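Putative glutathione S-transferase (Corynebacterium glutamicum, PDB 3M1G) probably acts as a glutathione transferase of the ECM4-like, omega-related group, built from a thioredoxin-like domain and an all-helical domain. Local coordinates at residues Y62-W72 / V88-H98; R229-M237 / N275-L283. One frame throughout, in Å; residues are numbered along the deposited sequence.

Interaction 1 (Y62-W72 / V88-H98); sequences YRLVAARACPW and VISLGLTGPTH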
loop_
_atom_site.group_PDB
_atom_site.type_symbol
_atom_site.label_atom_id
_atom_site.label_comp_id
_atom_site.label_asym_id
_atom_site.label_seq_id
_atom_site.Cartn_x
_atom_site.Cartn_y
_atom_site.Cartn_z
ATOM N N TYR A 62 -29.197 -17.718 -23.702
ATOM C CA TYR A 62 -28.331 -17.774 -22.527
ATOM C C TYR A 62 -28.034 -16.406 -21.917
ATOM O O TYR A 62 -28.027 -15.361 -22.609
ATOM C CB TYR A 62 -26.998 -18.441 -22.887
ATOM C CG TYR A 62 -27.129 -19.727 -23.630
ATOM C CD1 TYR A 62 -27.519 -20.891 -22.977
ATOM C CD2 TYR A 62 -26.914 -19.775 -25.025
ATOM C CE1 TYR A 62 -27.646 -22.067 -23.653
ATOM C CE2 TYR A 62 -27.036 -20.935 -25.720
ATOM C CZ TYR A 62 -27.418 -22.090 -25.051
ATOM O OH TYR A 62 -27.536 -23.274 -25.743
ATOM N N ARG A 63 -27.754 -16.428 -20.608
ATOM C CA ARG A 63 -27.396 -15.236 -19.847
ATOM C C ARG A 63 -26.057 -15.446 -19.165
ATOM O O ARG A 63 -25.815 -16.501 -18.566
ATOM C CB ARG A 63 -28.475 -14.949 -18.783
ATOM C CG ARG A 63 -28.141 -13.809 -17.814
ATOM C CD ARG A 63 -29.297 -13.558 -16.833
ATOM N NE ARG A 63 -30.387 -13.000 -17.598
ATOM C CZ ARG A 63 -30.691 -11.706 -17.657
ATOM N NH1 ARG A 63 -30.058 -10.806 -16.910
ATOM N NH2 ARG A 63 -31.694 -11.327 -18.434
ATOM N N LEU A 64 -25.183 -14.438 -19.272
ATOM C CA LEU A 64 -23.948 -14.418 -18.511
ATOM C C LEU A 64 -24.237 -13.791 -17.144
ATOM O O LEU A 64 -24.724 -12.668 -17.057
ATOM C CB LEU A 64 -22.856 -13.627 -19.228
ATOM C CG LEU A 64 -21.519 -13.479 -18.503
ATOM C CD1 LEU A 64 -20.836 -14.854 -18.333
ATOM C CD2 LEU A 64 -20.610 -12.471 -19.284
ATOM N N VAL A 65 -23.975 -14.553 -16.088
ATOM C CA VAL A 65 -24.231 -14.079 -14.745
ATOM C C VAL A 65 -22.839 -13.806 -14.190
ATOM O O VAL A 65 -22.003 -14.707 -14.117
ATOM C CB VAL A 65 -24.988 -15.091 -13.878
ATOM C CG1 VAL A 65 -25.090 -14.554 -12.366
ATOM C CG2 VAL A 65 -26.399 -15.381 -14.468
ATOM N N ALA A 66 -22.585 -12.540 -13.886
ATOM C CA ALA A 66 -21.259 -12.076 -13.500
ATOM C C ALA A 66 -21.336 -11.169 -12.257
ATOM O O ALA A 66 -22.437 -10.888 -11.734
ATOM C CB ALA A 66 -20.610 -11.333 -14.692
ATOM N N ALA A 67 -20.185 -10.753 -11.741
ATOM C CA ALA A 67 -20.136 -9.769 -10.645
ATOM C C ALA A 67 -19.025 -8.799 -10.987
ATOM O O ALA A 67 -17.921 -9.225 -11.390
ATOM C CB ALA A 67 -19.848 -10.463 -9.277
ATOM N N ARG A 68 -19.284 -7.511 -10.813
ATOM C CA ARG A 68 -18.262 -6.480 -11.066
ATOM C C ARG A 68 -16.980 -6.680 -10.277
ATOM O O ARG A 68 -15.899 -6.441 -10.786
ATOM C CB ARG A 68 -18.812 -5.085 -10.741
ATOM C CG ARG A 68 -19.930 -4.615 -11.647
ATOM C CD ARG A 68 -19.410 -4.391 -13.103
ATOM N NE ARG A 68 -20.469 -3.807 -13.921
ATOM C CZ ARG A 68 -20.554 -3.891 -15.250
ATOM N NH1 ARG A 68 -19.639 -4.554 -15.972
ATOM N NH2 ARG A 68 -21.591 -3.325 -15.867
ATOM N N ALA A 69 -17.093 -7.140 -9.040
ATOM C CA ALA A 69 -15.914 -7.235 -8.154
ATOM C C ALA A 69 -15.000 -8.407 -8.471
ATOM O O ALA A 69 -13.822 -8.387 -8.152
ATOM C CB ALA A 69 -16.375 -7.306 -6.654
ATOM N N CYS A 70 -15.548 -9.437 -9.083
ATOM C CA CYS A 70 -14.879 -10.722 -9.219
ATOM C C CYS A 70 -13.985 -10.727 -10.461
ATOM O O CYS A 70 -14.484 -10.505 -11.564
ATOM C CB CYS A 70 -15.953 -11.836 -9.332
ATOM S SG CYS A 70 -15.276 -13.478 -9.753
ATOM N N PRO A 71 -12.673 -10.980 -10.296
ATOM C CA PRO A 71 -11.775 -10.992 -11.467
ATOM C C PRO A 71 -12.032 -12.115 -12.506
ATOM O O PRO A 71 -11.846 -11.915 -13.713
ATOM C CB PRO A 71 -10.380 -11.146 -10.842
ATOM C CG PRO A 71 -10.627 -11.813 -9.491
ATOM C CD PRO A 71 -11.958 -11.289 -9.030
ATOM N N TRP A 72 -12.453 -13.279 -12.034
ATOM C CA TRP A 72 -12.743 -14.370 -12.924
ATOM C C TRP A 72 -13.931 -14.000 -13.813
ATOM O O TRP A 72 -13.907 -14.235 -15.018
ATOM C CB TRP A 72 -13.024 -15.646 -12.128
ATOM C CG TRP A 72 -12.145 -15.832 -10.950
ATOM C CD1 TRP A 72 -12.476 -15.608 -9.609
ATOM C CD2 TRP A 72 -10.763 -16.212 -10.957
ATOM N NE1 TRP A 72 -11.369 -15.847 -8.809
ATOM C CE2 TRP A 72 -10.321 -16.235 -9.599
ATOM C CE3 TRP A 72 -9.863 -16.546 -11.960
ATOM C CZ2 TRP A 72 -9.015 -16.588 -9.242
ATOM C CZ3 TRP A 72 -8.565 -16.897 -11.609
ATOM C CH2 TRP A 72 -8.151 -16.914 -10.255
ATOM N N VAL A 88 -26.511 -10.792 -28.011
ATOM C CA VAL A 88 -26.958 -12.166 -28.189
ATOM C C VAL A 88 -26.930 -13.042 -26.931
ATOM O O VAL A 88 -27.639 -14.061 -26.866
ATOM C CB VAL A 88 -26.216 -12.871 -29.374
ATOM C CG1 VAL A 88 -26.426 -12.086 -30.690
ATOM C CG2 VAL A 88 -24.796 -13.051 -29.104
ATOM N N ILE A 89 -26.131 -12.637 -25.949
ATOM C CA ILE A 89 -26.095 -13.228 -24.618
ATOM C C ILE A 89 -26.363 -12.089 -23.647
ATOM O O ILE A 89 -25.682 -11.038 -23.670
ATOM C CB ILE A 89 -24.715 -13.826 -24.300
ATOM C CG1 ILE A 89 -24.355 -14.934 -25.292
ATOM C CG2 ILE A 89 -24.601 -14.318 -22.834
ATOM C CD1 ILE A 89 -22.817 -15.349 -25.241
ATOM N N SER A 90 -27.379 -12.263 -22.804
ATOM C CA SER A 90 -27.774 -11.216 -21.860
ATOM C C SER A 90 -26.833 -11.223 -20.653
ATOM O O SER A 90 -26.002 -12.127 -20.506
ATOM C CB SER A 90 -29.237 -11.399 -21.416
ATOM O OG SER A 90 -29.408 -12.632 -20.727
ATOM N N LEU A 91 -26.972 -10.220 -19.791
ATOM C CA LEU A 91 -26.032 -10.004 -18.665
ATOM C C LEU A 91 -26.824 -9.808 -17.379
ATOM O O LEU A 91 -27.716 -8.965 -17.330
ATOM C CB LEU A 91 -25.152 -8.772 -18.865
ATOM C CG LEU A 91 -24.096 -8.513 -17.781
ATOM C CD1 LEU A 91 -23.015 -9.626 -17.787
ATOM C CD2 LEU A 91 -23.445 -7.133 -17.935
ATOM N N GLY A 92 -26.517 -10.635 -16.385
ATOM C CA GLY A 92 -27.015 -10.453 -15.028
ATOM C C GLY A 92 -25.833 -10.147 -14.094
ATOM O O GLY A 92 -24.818 -10.820 -14.143
ATOM N N LEU A 93 -25.966 -9.113 -13.278
ATOM C CA LEU A 93 -24.943 -8.745 -12.282
ATOM C C LEU A 93 -25.384 -9.142 -10.862
ATOM O O LEU A 93 -26.512 -8.847 -10.471
ATOM C CB LEU A 93 -24.656 -7.259 -12.377
ATOM C CG LEU A 93 -24.060 -6.869 -13.729
ATOM C CD1 LEU A 93 -24.087 -5.365 -13.886
ATOM C CD2 LEU A 93 -22.646 -7.408 -13.926
ATOM N N THR A 94 -24.498 -9.825 -10.127
ATOM C CA THR A 94 -24.768 -10.351 -8.770
ATOM C C THR A 94 -23.516 -10.182 -7.915
ATOM O O THR A 94 -22.639 -9.394 -8.274
ATOM C CB THR A 94 -25.119 -11.861 -8.799
ATOM O OG1 THR A 94 -25.585 -12.288 -7.508
ATOM C CG2 THR A 94 -23.889 -12.693 -9.190
ATOM N N GLY A 95 -23.451 -10.878 -6.769
ATOM C CA GLY A 95 -22.211 -10.940 -5.929
ATOM C C GLY A 95 -21.196 -12.077 -6.184
ATOM O O GLY A 95 -21.566 -13.166 -6.640
ATOM N N PRO A 96 -19.897 -11.842 -5.878
ATOM C CA PRO A 96 -18.871 -12.897 -6.092
ATOM C C PRO A 96 -19.035 -14.169 -5.244
ATOM O O PRO A 96 -19.709 -14.147 -4.202
ATOM C CB PRO A 96 -17.541 -12.193 -5.735
ATOM C CG PRO A 96 -17.813 -10.729 -5.970
ATOM C CD PRO A 96 -19.278 -10.534 -5.564
ATOM N N THR A 97 -18.409 -15.262 -5.693
ATOM C CA THR A 97 -18.473 -16.548 -4.971
ATOM C C THR A 97 -17.116 -17.265 -4.805
ATOM O O THR A 97 -16.935 -17.974 -3.811
ATOM C CB THR A 97 -19.511 -17.525 -5.638
ATOM O OG1 THR A 97 -19.175 -17.706 -7.023
ATOM C CG2 THR A 97 -20.981 -16.985 -5.493
ATOM N N HIS A 98 -16.182 -17.090 -5.755
ATOM C CA HIS A 98 -14.886 -17.793 -5.731
ATOM C C HIS A 98 -13.901 -17.266 -4.666
ATOM O O HIS A 98 -12.962 -17.974 -4.318
ATOM C CB HIS A 98 -14.154 -17.716 -7.097
ATOM C CG HIS A 98 -14.767 -18.539 -8.211
ATOM N ND1 HIS A 98 -14.872 -19.916 -8.168
ATOM C CD2 HIS A 98 -15.235 -18.169 -9.433
ATOM C CE1 HIS A 98 -15.424 -20.352 -9.293
ATOM N NE2 HIS A 98 -15.650 -19.312 -10.078
HETATM O O HOH W 1 -27.933 -16.686 -26.020
HETATM O O HOH W 2 -21.781 -7.111 -9.382
#

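Interaction 2 (R229-M237 / N275-L283); sequences RLSTRRYLM and NLWGYLRDL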
loop_
_atom_site.group_PDB
_atom_site.type_symbol
_atom_site.label_atom_id
_atom_site.label_comp_id
_atom_site.label_asym_id
_atom_site.label_seq_id
_atom_site.Cartn_x
_atom_site.Cartn_y
_atom_site.Cartn_z
ATOM N N ARG A 229 9.136 -9.807 -19.177
ATOM C CA ARG A 229 8.544 -10.236 -20.433
ATOM C C ARG A 229 7.980 -9.040 -21.234
ATOM O O ARG A 229 8.087 -8.976 -22.467
ATOM C CB ARG A 229 7.424 -11.256 -20.166
ATOM C CG ARG A 229 6.900 -11.920 -21.412
ATOM C CD ARG A 229 5.846 -12.952 -21.131
ATOM N NE ARG A 229 5.246 -13.398 -22.381
ATOM C CZ ARG A 229 5.706 -14.386 -23.144
ATOM N NH1 ARG A 229 6.763 -15.099 -22.783
ATOM N NH2 ARG A 229 5.074 -14.668 -24.276
ATOM N N LEU A 230 7.351 -8.119 -20.528
ATOM C CA LEU A 230 6.694 -6.959 -21.131
ATOM C C LEU A 230 7.660 -5.792 -21.373
ATOM O O LEU A 230 7.246 -4.749 -21.862
ATOM C CB LEU A 230 5.513 -6.515 -20.250
ATOM C CG LEU A 230 4.309 -7.462 -20.221
ATOM C CD1 LEU A 230 3.341 -7.121 -19.082
ATOM C CD2 LEU A 230 3.598 -7.430 -21.574
ATOM N N SER A 231 8.945 -5.978 -21.091
ATOM C CA SER A 231 9.921 -4.974 -21.491
ATOM C C SER A 231 10.215 -5.022 -22.997
ATOM O O SER A 231 10.622 -4.011 -23.565
ATOM C CB SER A 231 11.237 -5.115 -20.693
ATOM O OG SER A 231 11.920 -6.279 -21.150
ATOM N N THR A 232 10.022 -6.172 -23.645
ATOM C CA THR A 232 10.303 -6.280 -25.075
ATOM C C THR A 232 9.084 -6.603 -25.969
ATOM O O THR A 232 9.226 -6.711 -27.163
ATOM C CB THR A 232 11.374 -7.336 -25.337
ATOM O OG1 THR A 232 10.904 -8.613 -24.885
ATOM C CG2 THR A 232 12.732 -6.963 -24.653
ATOM N N ARG A 233 7.909 -6.771 -25.380
ATOM C CA ARG A 233 6.688 -7.105 -26.090
ATOM C C ARG A 233 5.650 -6.082 -25.626
ATOM O O ARG A 233 5.576 -5.790 -24.422
ATOM C CB ARG A 233 6.200 -8.479 -25.649
ATOM C CG ARG A 233 7.109 -9.660 -25.997
ATOM C CD ARG A 233 6.632 -10.909 -25.257
ATOM N NE ARG A 233 7.487 -12.073 -25.519
ATOM C CZ ARG A 233 8.689 -12.251 -24.986
ATOM N NH1 ARG A 233 9.237 -11.367 -24.142
ATOM N NH2 ARG A 233 9.349 -13.329 -25.291
ATOM N N ARG A 234 4.824 -5.575 -26.535
ATOM C CA ARG A 234 3.803 -4.633 -26.101
ATOM C C ARG A 234 2.761 -5.273 -25.151
ATOM O O ARG A 234 2.432 -4.702 -24.103
ATOM C CB ARG A 234 3.098 -3.982 -27.297
ATOM C CG ARG A 234 2.047 -3.024 -26.818
ATOM C CD ARG A 234 1.983 -1.812 -27.555
ATOM N NE ARG A 234 0.891 -0.939 -27.140
ATOM C CZ ARG A 234 0.421 0.015 -27.936
ATOM N NH1 ARG A 234 0.923 0.158 -29.166
ATOM N NH2 ARG A 234 -0.584 0.773 -27.563
ATOM N N TYR A 235 2.265 -6.454 -25.524
ATOM C CA TYR A 235 1.329 -7.224 -24.718
ATOM C C TYR A 235 1.954 -8.594 -24.480
ATOM O O TYR A 235 3.027 -8.876 -24.998
ATOM C CB TYR A 235 -0.013 -7.331 -25.441
ATOM C CG TYR A 235 -0.594 -5.982 -25.831
ATOM C CD1 TYR A 235 -1.106 -5.119 -24.879
ATOM C CD2 TYR A 235 -0.588 -5.559 -27.145
ATOM C CE1 TYR A 235 -1.629 -3.874 -25.224
ATOM C CE2 TYR A 235 -1.101 -4.321 -27.513
ATOM C CZ TYR A 235 -1.633 -3.497 -26.557
ATOM O OH TYR A 235 -2.128 -2.277 -26.921
ATOM N N LEU A 236 1.284 -9.459 -23.722
ATOM C CA LEU A 236 1.913 -10.729 -23.283
ATOM C C LEU A 236 2.405 -11.593 -24.428
ATOM O O LEU A 236 3.452 -12.236 -24.292
ATOM C CB LEU A 236 0.976 -11.545 -22.429
ATOM C CG LEU A 236 0.770 -10.990 -21.005
ATOM C CD1 LEU A 236 -0.412 -11.695 -20.349
ATOM C CD2 LEU A 236 2.079 -11.101 -20.165
HETATM N N MSE A 237 1.631 -11.636 -25.523
HETATM C CA MSE A 237 1.966 -12.449 -26.672
HETATM C C MSE A 237 2.382 -11.602 -27.887
HETATM O O MSE A 237 2.196 -12.025 -29.027
HETATM C CB MSE A 237 0.782 -13.341 -27.050
HETATM C CG MSE A 237 0.193 -14.144 -25.894
HETATM SE SE MSE A 237 1.519 -15.271 -24.983
HETATM C CE MSE A 237 2.061 -16.296 -26.447
ATOM N N ASN A 275 7.109 -1.309 -16.680
ATOM C CA ASN A 275 6.459 -2.019 -17.778
ATOM C C ASN A 275 5.038 -2.464 -17.457
ATOM O O ASN A 275 4.128 -2.237 -18.271
ATOM C CB ASN A 275 7.301 -3.178 -18.262
ATOM C CG ASN A 275 8.564 -2.708 -18.913
ATOM O OD1 ASN A 275 8.517 -1.996 -19.898
ATOM N ND2 ASN A 275 9.686 -3.037 -18.330
ATOM N N LEU A 276 4.826 -3.044 -16.277
ATOM C CA LEU A 276 3.470 -3.465 -15.893
ATOM C C LEU A 276 2.535 -2.280 -15.838
ATOM O O LEU A 276 1.357 -2.409 -16.205
ATOM C CB LEU A 276 3.453 -4.193 -14.544
ATOM C CG LEU A 276 4.059 -5.614 -14.588
ATOM C CD1 LEU A 276 4.283 -6.138 -13.141
ATOM C CD2 LEU A 276 3.166 -6.535 -15.350
ATOM N N TRP A 277 3.021 -1.142 -15.339
ATOM C CA TRP A 277 2.151 0.034 -15.192
ATOM C C TRP A 277 1.763 0.663 -16.536
ATOM O O TRP A 277 0.620 1.073 -16.712
ATOM C CB TRP A 277 2.810 1.071 -14.295
ATOM C CG TRP A 277 2.077 2.356 -14.044
ATOM C CD1 TRP A 277 2.638 3.574 -14.068
ATOM C CD2 TRP A 277 0.675 2.569 -13.690
ATOM N NE1 TRP A 277 1.710 4.540 -13.773
ATOM C CE2 TRP A 277 0.498 3.962 -13.547
ATOM C CE3 TRP A 277 -0.431 1.730 -13.505
ATOM C CZ2 TRP A 277 -0.733 4.542 -13.185
ATOM C CZ3 TRP A 277 -1.681 2.307 -13.188
ATOM C CH2 TRP A 277 -1.809 3.700 -13.027
ATOM N N GLY A 278 2.724 0.763 -17.451
ATOM C CA GLY A 278 2.454 1.158 -18.838
ATOM C C GLY A 278 1.452 0.222 -19.495
ATOM O O GLY A 278 0.449 0.664 -20.058
ATOM N N TYR A 279 1.700 -1.079 -19.372
ATOM C CA TYR A 279 0.779 -2.123 -19.886
ATOM C C TYR A 279 -0.624 -2.023 -19.300
ATOM O O TYR A 279 -1.621 -2.070 -20.019
ATOM C CB TYR A 279 1.436 -3.479 -19.623
ATOM C CG TYR A 279 0.599 -4.742 -19.777
ATOM C CD1 TYR A 279 0.477 -5.365 -20.988
ATOM C CD2 TYR A 279 -0.023 -5.325 -18.667
ATOM C CE1 TYR A 279 -0.237 -6.539 -21.113
ATOM C CE2 TYR A 279 -0.736 -6.505 -18.778
ATOM C CZ TYR A 279 -0.833 -7.109 -20.018
ATOM O OH TYR A 279 -1.522 -8.286 -20.173
ATOM N N LEU A 280 -0.714 -1.887 -17.984
ATOM C CA LEU A 280 -2.003 -1.747 -17.327
ATOM C C LEU A 280 -2.791 -0.554 -17.805
ATOM O O LEU A 280 -4.000 -0.643 -18.058
ATOM C CB LEU A 280 -1.838 -1.723 -15.805
ATOM C CG LEU A 280 -3.117 -1.575 -14.947
ATOM C CD1 LEU A 280 -4.203 -2.605 -15.291
ATOM C CD2 LEU A 280 -2.748 -1.586 -13.394
ATOM N N ARG A 281 -2.131 0.582 -17.960
ATOM C CA ARG A 281 -2.811 1.772 -18.455
ATOM C C ARG A 281 -3.296 1.610 -19.911
ATOM O O ARG A 281 -4.417 2.027 -20.256
ATOM C CB ARG A 281 -1.893 2.993 -18.325
ATOM C CG ARG A 281 -1.772 3.489 -16.873
ATOM C CD ARG A 281 -0.822 4.635 -16.758
ATOM N NE ARG A 281 0.553 4.219 -16.967
ATOM C CZ ARG A 281 1.590 5.052 -17.071
ATOM N NH1 ARG A 281 2.815 4.562 -17.189
ATOM N NH2 ARG A 281 1.407 6.369 -17.037
ATOM N N ASP A 282 -2.439 1.033 -20.749
ATOM C CA ASP A 282 -2.701 0.763 -22.191
ATOM C C ASP A 282 -3.978 -0.097 -22.303
ATOM O O ASP A 282 -4.915 0.241 -23.000
ATOM C CB ASP A 282 -1.437 0.056 -22.728
ATOM C CG ASP A 282 -1.413 -0.171 -24.260
ATOM O OD1 ASP A 282 -2.299 0.270 -24.991
ATOM O OD2 ASP A 282 -0.422 -0.775 -24.725
ATOM N N LEU A 283 -4.053 -1.171 -21.538
ATOM C CA LEU A 283 -5.252 -2.016 -21.512
ATOM C C LEU A 283 -6.464 -1.285 -20.950
ATOM O O LEU A 283 -7.552 -1.322 -21.549
ATOM C CB LEU A 283 -4.994 -3.274 -20.692
ATOM C CG LEU A 283 -3.996 -4.304 -21.244
ATOM C CD1 LEU A 283 -3.916 -5.482 -20.272
ATOM C CD2 LEU A 283 -4.410 -4.774 -22.684
HETATM O O HOH W 3 10.243 -1.420 -21.988
HETATM O O HOH W 4 1.204 -2.358 -23.251
#

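Interaction 1 (Y62-W72 / V88-H98)
The side chain of R63 lies along the neighbouring strand, over S90 and toward G92. Its CB is 3.2 Å from S90 OG, and CG stays beside that oxygen because it is anti to the backbone N (chi1 174°). CD comes up to the backbone of G92, where the lack of a side chain suits so close a passage; the bend at chi3 then folds the guanidinium back, one face over S90 OG, with NH1 3.0 Å from L91 O at an angle too poor for a hydrogen bond. S90 OG instead bonds E144. The backbones pair as parallel strands 62-66 and 90-93, with bonds including G92 N to L64 O (2.8 Å) and A66 N to G92 O (2.8 Å). On the other face L64 CD2 packs against L91 CD1, both leucines next to helix 71-83, which links the strands in a right-handed beta-alpha-beta crossover of the thioredoxin-like fold. Past the strands, the small A67, A69 and C70 fit against the P96 ring, and a water joins R68 N to T94 O; these contacts position the loop. C70, the predicted nucleophile, caps a backbone N with its side chain, which holds its sulfur at the N-terminus of helix 71-83.

Interaction 2 (R229-M237 / N275-L283)
D282 OD2 is the polar atom on which several groups converge. R234 NE reaches it at 2.8 Å on the syn lone pair, with an N-H...O angle of 162°, while R234 NH2 adds a weaker bond to the same oxygen and a straighter one, 3.1 Å long, to D282 OD1. The arginine therefore grips the carboxylate side-on, the two planes 31° apart. With chi1 at 180° the R234 chain starts out trans to its own N, and the bend at chi2 swings the guanidinium to the aspartate. Y235 OH gives D282 OD1 a further weak bond, and a water links OD2 to R234 O. So many donors on a buried carboxylate would be expected to favour its ionised form; R234 NH1 is in turn held by G334 O.

The contact belongs to the all-helical C-terminal domain of the GST fold, where the loop leaving helix 209-229 is laid along helix 274-284. N275, Y279 and D282, three or four residues apart, project from one side of that helix toward the loop.

Y279 supplies a flat apolar surface there. L230 CD1 sits over the centre of one ring face, 3.8 Å from the centroid, in a CH-pi contact, and L283 CD1 lies against the opposite face. The branched leucine suits this place: CD1 also meets L276 CD2 at 3.8 Å, and CD2 lies near Y279 CD1. At the ring edge is R234 O, while Y279 OH bonds D245. L283 CD2 packs against Y235 CE1 at 3.9 Å. Near the start of the helical segment, N275 extends its amide alongside S231, ND2 3.5 Å from S231 CB, and N275 OD1 accepts from a water that also donates to S231 O.

Overall arrangement
Interaction 1 closes before interaction 2 opens along the chain, and the two lie on opposite sides of the chain's centre, their centres 27 Å apart and their nearest atoms about 11 Å. They share no strand or helix. The 62-72/88-98 contact pairs the outer strand 90-93 with its inner neighbour 62-66 in the four-stranded sheet of the thioredoxin-like domain, whereas 229-237/275-283 joins a loop and a helix in the helical domain. Helix 295-305, later in the chain than helix 274-284, packs through H301 and Y302 on A69, P71 and P96 beside C70. The predicted site therefore appears to lie where the two domains meet, as in other glutathione transferases, whereas interaction 2 is structural packing away from it.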